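Local atomic coordinates of Cag-Z (Helicobacter pylori, PDB entry 1S2X), a protein that is of unknown function but is encoded on the cag pathogenicity island and is probably connected with its type IV secretion system. Residues D8-N13 with G109-E114; S26-A31 with V127-D132; E33-F38 with S131-S136; N82-S87 with N169-D174. The protein carries 1 engineered substitution. One frame throughout, in Å; residues are numbered along the deposited sequence.

Contact 1: residues D8-N13 with G109-E114; sequences DELGFN and GEFVAE. Engineered in segment 8-13: Asp8 (natural residue Met).
Both Leu10 and Phe111 carry CG beside the backbone N and opposite the carbonyl carbon (chi1 -68° and -82°), and these torsions let the two side chains meet at about a right angle. The contact illustrates how a loop can be laid on a long helix: residues 8-13 precede helix 14-23 and rest against helix 105-135 of an all-helical fold. Leu10 CB lies 3.8 Å from Phe111 CD1 and nearly as close to Phe111 CE1. One branch, Leu10 CD1, reaches over a ring face, 4.2 Å from Phe111 CD1. Ile102 also touches the ring, while Leu10 packs on Ala98 of helix 74-101, which places the loop against both helices.

One helical turn further along, the chain of Glu114 starts away from its own backbone N and then bends at chi2 (83°), laying its methylene part against Gly11. Glu114 CG is 3.6 Å from Gly11 O. That carbonyl also accepts from Asn118 of helix 105-135, and the N-H of Phe12 binds Glu94 of helix 74-101. Within the loop, Asn13 ND2 donates to the carbonyl O of the engineered residue Asp8 and to Glu9 OE2. A water completes the junction, donating to Gly11 O at 3.3 Å and to Glu114 OE1 at 2.7 Å.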
loop_
_atom_site.group_PDB
_atom_site.type_symbol
_atom_site.label_atom_id
_atom_site.label_comp_id
_atom_site.label_asym_id
_atom_site.label_seq_id
_atom_site.Cartn_x
_atom_site.Cartn_y
_atom_site.Cartn_z
ATOM N N ASP A 8 1.467 26.928 13.162
ATOM C CA ASP A 8 0.383 25.967 12.998
ATOM C C ASP A 8 0.395 25.298 11.627
ATOM O O ASP A 8 -0.632 24.873 11.106
ATOM C CB ASP A 8 -0.971 26.639 13.225
ATOM C CG ASP A 8 -1.106 27.986 12.547
ATOM O OD1 ASP A 8 -0.097 28.710 12.404
ATOM O OD2 ASP A 8 -2.250 28.325 12.155
ATOM N N GLU A 9 1.575 25.189 11.029
ATOM C CA GLU A 9 1.695 24.409 9.798
ATOM C C GLU A 9 2.675 23.261 10.007
ATOM O O GLU A 9 3.235 22.690 9.075
ATOM C CB GLU A 9 2.100 25.317 8.637
ATOM C CG GLU A 9 0.931 25.636 7.705
ATOM C CD GLU A 9 0.483 24.441 6.890
ATOM O OE1 GLU A 9 1.324 23.882 6.149
ATOM O OE2 GLU A 9 -0.709 24.052 6.976
ATOM N N LEU A 10 2.865 22.912 11.277
ATOM C CA LEU A 10 3.743 21.858 11.741
ATOM C C LEU A 10 2.945 20.652 12.232
ATOM O O LEU A 10 1.752 20.801 12.510
ATOM C CB LEU A 10 4.608 22.356 12.899
ATOM C CG LEU A 10 5.659 23.409 12.578
ATOM C CD1 LEU A 10 6.595 23.603 13.764
ATOM C CD2 LEU A 10 6.428 23.017 11.318
ATOM N N GLY A 11 3.602 19.503 12.358
ATOM C CA GLY A 11 2.932 18.330 12.902
ATOM C C GLY A 11 2.311 17.471 11.814
ATOM O O GLY A 11 1.410 16.692 12.111
ATOM N N PHE A 12 2.790 17.647 10.593
ATOM C CA PHE A 12 2.325 16.920 9.414
ATOM C C PHE A 12 0.796 16.825 9.380
ATOM O O PHE A 12 0.267 15.718 9.465
ATOM C CB PHE A 12 2.959 15.531 9.392
ATOM C CG PHE A 12 2.823 14.836 8.045
ATOM C CD1 PHE A 12 3.005 15.532 6.867
ATOM C CD2 PHE A 12 2.511 13.486 7.986
ATOM C CE1 PHE A 12 2.886 14.911 5.635
ATOM C CE2 PHE A 12 2.395 12.856 6.756
ATOM C CZ PHE A 12 2.574 13.566 5.586
ATOM N N ASN A 13 0.162 17.973 9.276
ATOM C CA ASN A 13 -1.225 18.333 9.261
ATOM C C ASN A 13 -2.033 17.482 8.275
ATOM O O ASN A 13 -1.466 16.943 7.334
ATOM C CB ASN A 13 -1.429 19.790 8.818
ATOM C CG ASN A 13 -1.303 20.810 9.924
ATOM O OD1 ASN A 13 -1.383 20.480 11.108
ATOM N ND2 ASN A 13 -1.100 22.071 9.544
ATOM N N GLY A 109 9.542 18.334 21.700
ATOM C CA GLY A 109 9.163 16.932 21.751
ATOM C C GLY A 109 7.717 16.760 21.314
ATOM O O GLY A 109 7.412 15.819 20.581
ATOM N N GLU A 110 6.845 17.665 21.750
ATOM C CA GLU A 110 5.445 17.620 21.357
ATOM C C GLU A 110 5.318 17.509 19.835
ATOM O O GLU A 110 4.539 16.720 19.307
ATOM C CB GLU A 110 4.678 18.863 21.801
ATOM C CG GLU A 110 4.321 18.944 23.272
ATOM C CD GLU A 110 3.412 17.805 23.692
ATOM O OE1 GLU A 110 3.948 16.706 23.929
ATOM O OE2 GLU A 110 2.183 18.010 23.774
ATOM N N PHE A 111 6.105 18.340 19.161
ATOM C CA PHE A 111 5.997 18.490 17.714
ATOM C C PHE A 111 6.727 17.362 16.993
ATOM O O PHE A 111 6.274 16.893 15.953
ATOM C CB PHE A 111 6.536 19.854 17.273
ATOM C CG PHE A 111 5.534 20.987 17.428
ATOM C CD1 PHE A 111 4.529 21.198 16.509
ATOM C CD2 PHE A 111 5.608 21.852 18.508
ATOM C CE1 PHE A 111 3.613 22.230 16.628
ATOM C CE2 PHE A 111 4.708 22.893 18.641
ATOM C CZ PHE A 111 3.710 23.093 17.704
ATOM N N VAL A 112 7.850 16.928 17.555
ATOM C CA VAL A 112 8.607 15.840 16.937
ATOM C C VAL A 112 7.824 14.542 17.051
ATOM O O VAL A 112 7.772 13.741 16.112
ATOM C CB VAL A 112 10.003 15.753 17.571
ATOM C CG1 VAL A 112 10.590 14.353 17.520
ATOM C CG2 VAL A 112 10.923 16.749 16.861
ATOM N N ALA A 113 7.174 14.312 18.186
ATOM C CA ALA A 113 6.326 13.138 18.335
ATOM C C ALA A 113 5.090 13.188 17.437
ATOM O O ALA A 113 4.699 12.177 16.853
ATOM C CB ALA A 113 5.906 12.990 19.788
ATOM N N GLU A 114 4.449 14.346 17.314
ATOM C CA GLU A 114 3.259 14.444 16.475
ATOM C C GLU A 114 3.602 14.177 15.012
ATOM O O GLU A 114 2.897 13.465 14.302
ATOM C CB GLU A 114 2.610 15.821 16.591
ATOM C CG GLU A 114 1.421 16.059 15.680
ATOM C CD GLU A 114 0.105 15.523 16.202
ATOM O OE1 GLU A 114 -0.956 15.982 15.733
ATOM O OE2 GLU A 114 0.115 14.632 17.079
HETATM O O HOH W 1 -1.308 17.604 13.657
#

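Contact 2: residues S26-A31 with V127-D132; sequences SLMRNA and VARISD
The loop joining helix 14-23 to helix 31-43 meets the side of helix 105-135 here through one residue, Met28, modelled as selenomethionine. Its CG stands beside the backbone N (chi1 -64°), and further bends at chi2 and chi3 curl the chain, carrying the CE methyl group to Ile130 and Arg129. Against Ile130 the two side chains meet at a slant. Met28 CE is 3.8 Å from Ile130 CG1; its approach to Ile130 CD1 refines to 3.3 Å, tighter than normal for two carbons, and that exact value is doubtful.

Met28 is the one loop side chain that reaches residues 127-132; Ala31 rests on Tyr76 of helix 74-101. A type I beta turn from Ser26 to Arg29 runs into a type II turn from Met28 to Ala31, closed by Ala31 N donating to Met28 O at 3.0 Å, so that Met28 belongs to both turns. Tyr76 and Tyr79 also touch Met28, and Ile130 reaches Leu80 of the same helix, so three parts of the helical fold meet around this side chain.

Arg129 borders the patch. Its guanidinium has Ile130 CD1 over one face, 3.7 Å above the plane and displaced toward the rim, whereas Met28 CE comes in obliquely, 3.9 Å from Arg129 NH2. The charge of Arg129 is answered by Glu126, in a salt bridge through NE.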
loop_
_atom_site.group_PDB
_atom_site.type_symbol
_atom_site.label_atom_id
_atom_site.label_comp_id
_atom_site.label_asym_id
_atom_site.label_seq_id
_atom_site.Cartn_x
_atom_site.Cartn_y
_atom_site.Cartn_z
ATOM N N SER A 26 -1.825 10.136 -9.225
ATOM C CA SER A 26 -2.000 9.701 -10.607
ATOM C C SER A 26 -1.809 8.198 -10.760
ATOM O O SER A 26 -2.534 7.570 -11.532
ATOM C CB SER A 26 -1.041 10.404 -11.582
ATOM O OG SER A 26 -1.315 9.933 -12.903
ATOM N N LEU A 27 -0.834 7.625 -10.048
ATOM C CA LEU A 27 -0.646 6.185 -10.260
ATOM C C LEU A 27 -1.880 5.393 -9.838
ATOM O O LEU A 27 -2.086 4.275 -10.314
ATOM C CB LEU A 27 0.606 5.711 -9.536
ATOM C CG LEU A 27 1.887 5.724 -10.378
ATOM C CD1 LEU A 27 3.070 5.236 -9.557
ATOM C CD2 LEU A 27 1.730 4.882 -11.641
HETATM N N MSE A 28 -2.701 5.956 -8.963
HETATM C CA MSE A 28 -3.837 5.286 -8.365
HETATM C C MSE A 28 -5.137 5.573 -9.095
HETATM O O MSE A 28 -6.187 5.039 -8.737
HETATM C CB MSE A 28 -3.989 5.727 -6.894
HETATM C CG MSE A 28 -2.777 5.278 -6.081
HETATM SE SE MSE A 28 -2.504 3.502 -6.304
HETATM C CE MSE A 28 -3.894 2.875 -5.346
ATOM N N ARG A 29 -5.056 6.425 -10.115
ATOM C CA ARG A 29 -6.278 6.817 -10.811
ATOM C C ARG A 29 -7.037 5.603 -11.338
ATOM O O ARG A 29 -6.485 4.835 -12.120
ATOM C CB ARG A 29 -5.953 7.774 -11.963
ATOM C CG ARG A 29 -5.757 9.216 -11.493
ATOM C CD ARG A 29 -5.234 10.096 -12.622
ATOM N NE ARG A 29 -5.849 11.422 -12.575
ATOM C CZ ARG A 29 -6.345 12.062 -13.631
ATOM N NH1 ARG A 29 -6.894 13.265 -13.506
ATOM N NH2 ARG A 29 -6.273 11.489 -14.821
ATOM N N ASN A 30 -8.273 5.457 -10.885
ATOM C CA ASN A 30 -9.204 4.450 -11.355
ATOM C C ASN A 30 -8.838 3.033 -10.923
ATOM O O ASN A 30 -9.369 2.073 -11.486
ATOM C CB ASN A 30 -9.292 4.509 -12.891
ATOM C CG ASN A 30 -10.383 5.474 -13.323
ATOM O OD1 ASN A 30 -11.225 5.134 -14.155
ATOM N ND2 ASN A 30 -10.378 6.676 -12.755
ATOM N N ALA A 31 -7.955 2.894 -9.945
ATOM C CA ALA A 31 -7.505 1.574 -9.507
ATOM C C ALA A 31 -8.659 0.654 -9.132
ATOM O O ALA A 31 -8.692 -0.519 -9.509
ATOM C CB ALA A 31 -6.573 1.715 -8.321
ATOM N N VAL A 127 -0.258 2.003 2.747
ATOM C CA VAL A 127 0.255 0.684 2.376
ATOM C C VAL A 127 -0.787 -0.406 2.616
ATOM O O VAL A 127 -0.927 -1.341 1.826
ATOM C CB VAL A 127 1.529 0.302 3.153
ATOM C CG1 VAL A 127 1.935 -1.124 2.825
ATOM C CG2 VAL A 127 2.680 1.245 2.845
ATOM N N ALA A 128 -1.558 -0.339 3.697
ATOM C CA ALA A 128 -2.615 -1.317 3.962
ATOM C C ALA A 128 -3.755 -1.216 2.961
ATOM O O ALA A 128 -4.405 -2.170 2.537
ATOM C CB ALA A 128 -3.176 -1.135 5.363
ATOM N N ARG A 129 -4.040 0.009 2.536
ATOM C CA ARG A 129 -5.107 0.164 1.555
ATOM C C ARG A 129 -4.697 -0.480 0.237
ATOM O O ARG A 129 -5.436 -1.206 -0.427
ATOM C CB ARG A 129 -5.395 1.659 1.435
ATOM C CG ARG A 129 -6.303 2.020 0.271
ATOM C CD ARG A 129 -6.664 3.500 0.331
ATOM N NE ARG A 129 -5.718 4.287 -0.462
ATOM C CZ ARG A 129 -5.816 4.433 -1.778
ATOM N NH1 ARG A 129 -6.803 3.858 -2.447
ATOM N NH2 ARG A 129 -4.922 5.164 -2.426
ATOM N N ILE A 130 -3.457 -0.189 -0.166
ATOM C CA ILE A 130 -2.931 -0.730 -1.409
ATOM C C ILE A 130 -2.782 -2.243 -1.260
ATOM O O ILE A 130 -3.063 -2.961 -2.221
ATOM C CB ILE A 130 -1.592 -0.122 -1.830
ATOM C CG1 ILE A 130 -1.725 1.085 -2.774
ATOM C CG2 ILE A 130 -0.706 -1.168 -2.483
ATOM C CD1 ILE A 130 -2.723 2.119 -2.306
ATOM N N SER A 131 -2.351 -2.675 -0.071
ATOM C CA SER A 131 -2.232 -4.109 0.157
ATOM C C SER A 131 -3.579 -4.830 0.011
ATOM O O SER A 131 -3.660 -5.875 -0.641
ATOM C CB SER A 131 -1.661 -4.397 1.540
ATOM O OG SER A 131 -1.529 -5.802 1.681
ATOM N N ASP A 132 -4.628 -4.281 0.601
ATOM C CA ASP A 132 -5.985 -4.803 0.463
ATOM C C ASP A 132 -6.438 -4.813 -0.990
ATOM O O ASP A 132 -7.037 -5.771 -1.474
ATOM C CB ASP A 132 -6.949 -3.960 1.304
ATOM C CG ASP A 132 -6.875 -4.233 2.789
ATOM O OD1 ASP A 132 -7.452 -3.444 3.564
ATOM O OD2 ASP A 132 -6.255 -5.227 3.211
#

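Contact 3: residues E33-F38 with S131-S136; sequences EVRDKF and SDLVAS
Arg35 grips the backbone carbonyl of Ser136 side-on, with NE and NH2 both directed at the same oxygen. The NH2 bond is the shorter, 2.9 Å from Arg35 NH2 to Ser136 O, and it is tilted only modestly from the carbonyl plane. The NE bond, 3.2 Å from Arg35 NE to Ser136 O, arrives well above that plane, on the same face. On the arginine side, the oxygen sits at the guanidinium edge, close to its plane.

The serine hydroxyl is served twice. Ser136 OG donates to Leu133 O at 2.8 Å and accepts a weak, bent bond from Arg35 NE at 2.9 Å (N-H...O angle 127°). The third nitrogen turns back to its own helix: Arg35 NH1 forms a salt bridge with Asp36 OD2 at 2.9 Å, so the carboxylate next in sequence, bound in the guanidinium plane at another edge, helps to fix the rotation of the group.

In the fold, this joins helix 31-43 to the place where helix 105-135 ends and its last turn gives way to a loop. A positive group at the carbonyl just past the last helical turn would probably be favoured, since the helix dipole puts its negative end there. Arg35 CB touches Leu133 CD1 at 4.2 Å; a bend at chi2 (-99°) takes the methylenes past Ser136 OG, 3.4 Å from Arg35 CD, beside Tyr137 and Pro139.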
loop_
_atom_site.group_PDB
_atom_site.type_symbol
_atom_site.label_atom_id
_atom_site.label_comp_id
_atom_site.label_asym_id
_atom_site.label_seq_id
_atom_site.Cartn_x
_atom_site.Cartn_y
_atom_site.Cartn_z
ATOM N N GLU A 33 -11.844 0.804 -10.178
ATOM C CA GLU A 33 -12.667 0.463 -11.330
ATOM C C GLU A 33 -11.960 -0.510 -12.258
ATOM O O GLU A 33 -12.596 -1.353 -12.898
ATOM C CB GLU A 33 -13.034 1.731 -12.122
ATOM C CG GLU A 33 -13.938 2.665 -11.315
ATOM C CD GLU A 33 -13.217 3.811 -10.638
ATOM O OE1 GLU A 33 -13.801 4.916 -10.531
ATOM O OE2 GLU A 33 -12.056 3.658 -10.196
ATOM N N VAL A 34 -10.637 -0.361 -12.319
ATOM C CA VAL A 34 -9.841 -1.276 -13.143
ATOM C C VAL A 34 -9.899 -2.693 -12.576
ATOM O O VAL A 34 -10.102 -3.663 -13.316
ATOM C CB VAL A 34 -8.373 -0.823 -13.231
ATOM C CG1 VAL A 34 -7.450 -1.994 -13.533
ATOM C CG2 VAL A 34 -8.222 0.255 -14.292
ATOM N N ARG A 35 -9.736 -2.765 -11.254
ATOM C CA ARG A 35 -9.795 -4.075 -10.588
ATOM C C ARG A 35 -11.160 -4.717 -10.798
ATOM O O ARG A 35 -11.266 -5.887 -11.169
ATOM C CB ARG A 35 -9.512 -3.953 -9.095
ATOM C CG ARG A 35 -9.704 -5.236 -8.295
ATOM C CD ARG A 35 -11.030 -5.318 -7.566
ATOM N NE ARG A 35 -11.213 -6.605 -6.888
ATOM C CZ ARG A 35 -12.359 -7.233 -6.712
ATOM N NH1 ARG A 35 -13.494 -6.710 -7.165
ATOM N NH2 ARG A 35 -12.398 -8.394 -6.073
ATOM N N ASP A 36 -12.181 -3.905 -10.522
ATOM C CA ASP A 36 -13.551 -4.397 -10.581
ATOM C C ASP A 36 -13.858 -4.943 -11.966
ATOM O O ASP A 36 -14.409 -6.009 -12.166
ATOM C CB ASP A 36 -14.538 -3.286 -10.195
ATOM C CG ASP A 36 -14.601 -3.109 -8.689
ATOM O OD1 ASP A 36 -15.153 -2.102 -8.201
ATOM O OD2 ASP A 36 -14.087 -4.002 -7.978
ATOM N N LYS A 37 -13.483 -4.183 -12.984
ATOM C CA LYS A 37 -13.772 -4.576 -14.355
ATOM C C LYS A 37 -12.961 -5.782 -14.773
ATOM O O LYS A 37 -13.469 -6.680 -15.446
ATOM C CB LYS A 37 -13.480 -3.380 -15.277
ATOM C CG LYS A 37 -14.585 -3.150 -16.302
ATOM C CD LYS A 37 -14.029 -2.441 -17.529
ATOM C CE LYS A 37 -13.271 -3.411 -18.419
ATOM N NZ LYS A 37 -13.522 -3.145 -19.864
ATOM N N PHE A 38 -11.683 -5.816 -14.362
ATOM C CA PHE A 38 -10.882 -6.997 -14.721
ATOM C C PHE A 38 -11.500 -8.224 -14.077
ATOM O O PHE A 38 -11.662 -9.265 -14.699
ATOM C CB PHE A 38 -9.417 -6.823 -14.309
ATOM C CG PHE A 38 -8.555 -8.049 -14.613
ATOM C CD1 PHE A 38 -8.184 -8.916 -13.596
ATOM C CD2 PHE A 38 -8.138 -8.311 -15.905
ATOM C CE1 PHE A 38 -7.413 -10.043 -13.848
ATOM C CE2 PHE A 38 -7.393 -9.451 -16.177
ATOM C CZ PHE A 38 -7.057 -10.323 -15.161
ATOM N N SER A 131 -2.351 -2.675 -0.071
ATOM C CA SER A 131 -2.232 -4.109 0.157
ATOM C C SER A 131 -3.579 -4.830 0.011
ATOM O O SER A 131 -3.660 -5.875 -0.641
ATOM C CB SER A 131 -1.661 -4.397 1.540
ATOM O OG SER A 131 -1.529 -5.802 1.681
ATOM N N ASP A 132 -4.628 -4.281 0.601
ATOM C CA ASP A 132 -5.985 -4.803 0.463
ATOM C C ASP A 132 -6.438 -4.813 -0.990
ATOM O O ASP A 132 -7.037 -5.771 -1.474
ATOM C CB ASP A 132 -6.949 -3.960 1.304
ATOM C CG ASP A 132 -6.875 -4.233 2.789
ATOM O OD1 ASP A 132 -7.452 -3.444 3.564
ATOM O OD2 ASP A 132 -6.255 -5.227 3.211
ATOM N N LEU A 133 -6.165 -3.755 -1.754
ATOM C CA LEU A 133 -6.556 -3.770 -3.157
ATOM C C LEU A 133 -5.848 -4.867 -3.938
ATOM O O LEU A 133 -6.440 -5.551 -4.770
ATOM C CB LEU A 133 -6.261 -2.402 -3.783
ATOM C CG LEU A 133 -6.465 -2.248 -5.291
ATOM C CD1 LEU A 133 -7.940 -2.218 -5.658
ATOM C CD2 LEU A 133 -5.760 -0.975 -5.767
ATOM N N VAL A 134 -4.552 -5.059 -3.694
ATOM C CA VAL A 134 -3.845 -6.041 -4.517
ATOM C C VAL A 134 -4.319 -7.454 -4.188
ATOM O O VAL A 134 -4.458 -8.288 -5.082
ATOM C CB VAL A 134 -2.327 -5.918 -4.340
ATOM C CG1 VAL A 134 -1.603 -7.080 -5.010
ATOM C CG2 VAL A 134 -1.851 -4.596 -4.938
ATOM N N ALA A 135 -4.570 -7.670 -2.901
ATOM C CA ALA A 135 -5.089 -8.933 -2.440
ATOM C C ALA A 135 -6.456 -9.220 -3.075
ATOM O O ALA A 135 -6.774 -10.387 -3.322
ATOM C CB ALA A 135 -5.206 -8.967 -0.924
ATOM N N SER A 136 -7.268 -8.198 -3.332
ATOM C CA SER A 136 -8.579 -8.442 -3.931
ATOM C C SER A 136 -8.545 -8.900 -5.377
ATOM O O SER A 136 -9.636 -9.170 -5.897
ATOM C CB SER A 136 -9.421 -7.151 -3.844
ATOM O OG SER A 136 -9.075 -6.322 -4.947
#

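Contact 4: residues N82-S87 with N169-D174; sequences NLVLAS and NEIVQD
Val84 meets Ile171 methyl to methyl: Val84 CG2 stands 4.2 Å from Ile171 CG2. On the isoleucine, chi1 of -68° places CG1 beside the backbone N and leaves the CG2 branch to make the contact. The valine's other branch, CG1, lies anti to its backbone N (chi1 168°) and is turned to Asp174, with Val84 CG1 at 4.4 Å from Asp174 OD1. This is a loose van der Waals contact of a methyl group with a carboxylate oxygen, whose charge is met by a salt bridge to Lys178 one turn further along.

The pair exemplifies a light helix-to-helix touch inside a bundle. Helices 74-101 and 161-183 run in the same general sense, and their nearest CA atoms, those of Val84 and Ile171, are 8.4 Å apart. Branched aliphatic side chains thus meet between the backbones, without any hydrogen bond across the interface. Tyr77 and Leu80 of helix 74-101 touch Ile171 as well, extending the seam about two turns toward the start of that helix, while Leu83 and Ser87 pack on Phe122 of helix 105-135.

Within helix 74-101, the buried hydroxyl of Ser87 is satisfied locally. Ser87 OG donates to Leu83 O at 3.0 Å from above the carbonyl plane, and Ser87 N donates to that same Leu83 O, also at 3.0 Å, from the opposite face, giving this oxygen two donors.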
loop_
_atom_site.group_PDB
_atom_site.type_symbol
_atom_site.label_atom_id
_atom_site.label_comp_id
_atom_site.label_asym_id
_atom_site.label_seq_id
_atom_site.Cartn_x
_atom_site.Cartn_y
_atom_site.Cartn_z
ATOM N N ASN A 82 6.925 6.563 -3.689
ATOM C CA ASN A 82 6.825 7.994 -3.921
ATOM C C ASN A 82 6.147 8.711 -2.756
ATOM O O ASN A 82 6.617 9.730 -2.267
ATOM C CB ASN A 82 6.027 8.280 -5.189
ATOM C CG ASN A 82 6.722 7.722 -6.419
ATOM O OD1 ASN A 82 7.826 7.187 -6.304
ATOM N ND2 ASN A 82 6.067 7.850 -7.569
ATOM N N LEU A 83 5.015 8.158 -2.326
ATOM C CA LEU A 83 4.259 8.693 -1.210
ATOM C C LEU A 83 5.069 8.719 0.074
ATOM O O LEU A 83 5.112 9.711 0.796
ATOM C CB LEU A 83 2.996 7.839 -0.964
ATOM C CG LEU A 83 2.178 8.314 0.245
ATOM C CD1 LEU A 83 0.843 8.865 -0.224
ATOM C CD2 LEU A 83 1.996 7.192 1.251
ATOM N N VAL A 84 5.707 7.590 0.378
ATOM C CA VAL A 84 6.504 7.482 1.593
ATOM C C VAL A 84 7.649 8.494 1.593
ATOM O O VAL A 84 7.902 9.119 2.627
ATOM C CB VAL A 84 7.065 6.065 1.776
ATOM C CG1 VAL A 84 8.122 6.011 2.877
ATOM C CG2 VAL A 84 5.914 5.112 2.077
ATOM N N LEU A 85 8.300 8.621 0.442
ATOM C CA LEU A 85 9.421 9.537 0.294
ATOM C C LEU A 85 8.957 10.975 0.516
ATOM O O LEU A 85 9.553 11.714 1.303
ATOM C CB LEU A 85 10.070 9.358 -1.075
ATOM C CG LEU A 85 11.341 10.172 -1.337
ATOM C CD1 LEU A 85 12.450 9.784 -0.372
ATOM C CD2 LEU A 85 11.790 10.000 -2.777
ATOM N N ALA A 86 7.892 11.326 -0.194
ATOM C CA ALA A 86 7.323 12.660 -0.185
ATOM C C ALA A 86 6.871 13.066 1.224
ATOM O O ALA A 86 7.009 14.248 1.544
ATOM C CB ALA A 86 6.146 12.806 -1.136
ATOM N N SER A 87 6.367 12.113 1.980
ATOM C CA SER A 87 5.913 12.249 3.354
ATOM C C SER A 87 7.113 12.474 4.278
ATOM O O SER A 87 7.073 13.296 5.191
ATOM C CB SER A 87 5.127 11.011 3.797
ATOM O OG SER A 87 3.831 10.956 3.224
ATOM N N ASN A 169 6.434 -5.540 2.123
ATOM C CA ASN A 169 7.109 -5.699 3.402
ATOM C C ASN A 169 8.385 -4.865 3.486
ATOM O O ASN A 169 8.661 -4.299 4.546
ATOM C CB ASN A 169 7.468 -7.158 3.688
ATOM C CG ASN A 169 6.249 -8.042 3.854
ATOM O OD1 ASN A 169 5.113 -7.573 3.765
ATOM N ND2 ASN A 169 6.498 -9.329 4.089
ATOM N N GLU A 170 9.165 -4.788 2.419
ATOM C CA GLU A 170 10.358 -3.950 2.392
ATOM C C GLU A 170 10.029 -2.470 2.576
ATOM O O GLU A 170 10.760 -1.726 3.235
ATOM C CB GLU A 170 11.112 -4.113 1.072
ATOM C CG GLU A 170 11.524 -5.548 0.789
ATOM C CD GLU A 170 12.152 -5.671 -0.593
ATOM O OE1 GLU A 170 11.725 -4.921 -1.494
ATOM O OE2 GLU A 170 13.075 -6.501 -0.740
ATOM N N ILE A 171 8.915 -2.043 1.983
ATOM C CA ILE A 171 8.474 -0.660 2.153
ATOM C C ILE A 171 8.061 -0.379 3.595
ATOM O O ILE A 171 8.438 0.640 4.174
ATOM C CB ILE A 171 7.314 -0.319 1.210
ATOM C CG1 ILE A 171 7.696 -0.292 -0.277
ATOM C CG2 ILE A 171 6.676 1.002 1.618
ATOM C CD1 ILE A 171 6.620 0.343 -1.133
ATOM N N VAL A 172 7.284 -1.264 4.208
ATOM C CA VAL A 172 6.914 -1.064 5.608
ATOM C C VAL A 172 8.177 -1.007 6.467
ATOM O O VAL A 172 8.242 -0.338 7.502
ATOM C CB VAL A 172 5.980 -2.187 6.076
ATOM C CG1 VAL A 172 5.890 -2.273 7.591
ATOM C CG2 VAL A 172 4.591 -1.993 5.472
ATOM N N GLN A 173 9.197 -1.734 6.015
ATOM C CA GLN A 173 10.446 -1.812 6.764
ATOM C C GLN A 173 11.188 -0.482 6.685
ATOM O O GLN A 173 11.803 -0.042 7.654
ATOM C CB GLN A 173 11.347 -2.949 6.273
ATOM C CG GLN A 173 11.124 -4.257 7.020
ATOM C CD GLN A 173 11.977 -5.407 6.534
ATOM O OE1 GLN A 173 11.700 -6.006 5.491
ATOM N NE2 GLN A 173 13.029 -5.742 7.297
ATOM N N ASP A 174 11.107 0.141 5.514
ATOM C CA ASP A 174 11.742 1.444 5.340
ATOM C C ASP A 174 10.980 2.564 6.050
ATOM O O ASP A 174 11.612 3.519 6.519
ATOM C CB ASP A 174 11.878 1.752 3.853
ATOM C CG ASP A 174 12.645 3.029 3.578
ATOM O OD1 ASP A 174 11.969 3.992 3.143
ATOM O OD2 ASP A 174 13.879 3.057 3.778
#

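From the N terminus, contact 1 closes a loop of 95 residues, where helix 105-135 returns to the opening segment. Contacts 2 and 3 close similar loops, from residues 26-31 and 33-38 to the far half of that helix, and end on the same stretch, sharing Ser131 and Asp132; contact 1 crosses both. Contact 4 starts later, on helix 74-101, and ends on helix 161-183, so it crosses the other three. Contact 1 lies about 35 Å from contact 3, centre to centre, on opposite sides of the chain's centre. Phe12 touches Ser87, linking contacts 1 and 4; Val127 packs on Val172 and Ile171, linking contacts 2 and 4; Ala31 meets Leu133 between contacts 2 and 3.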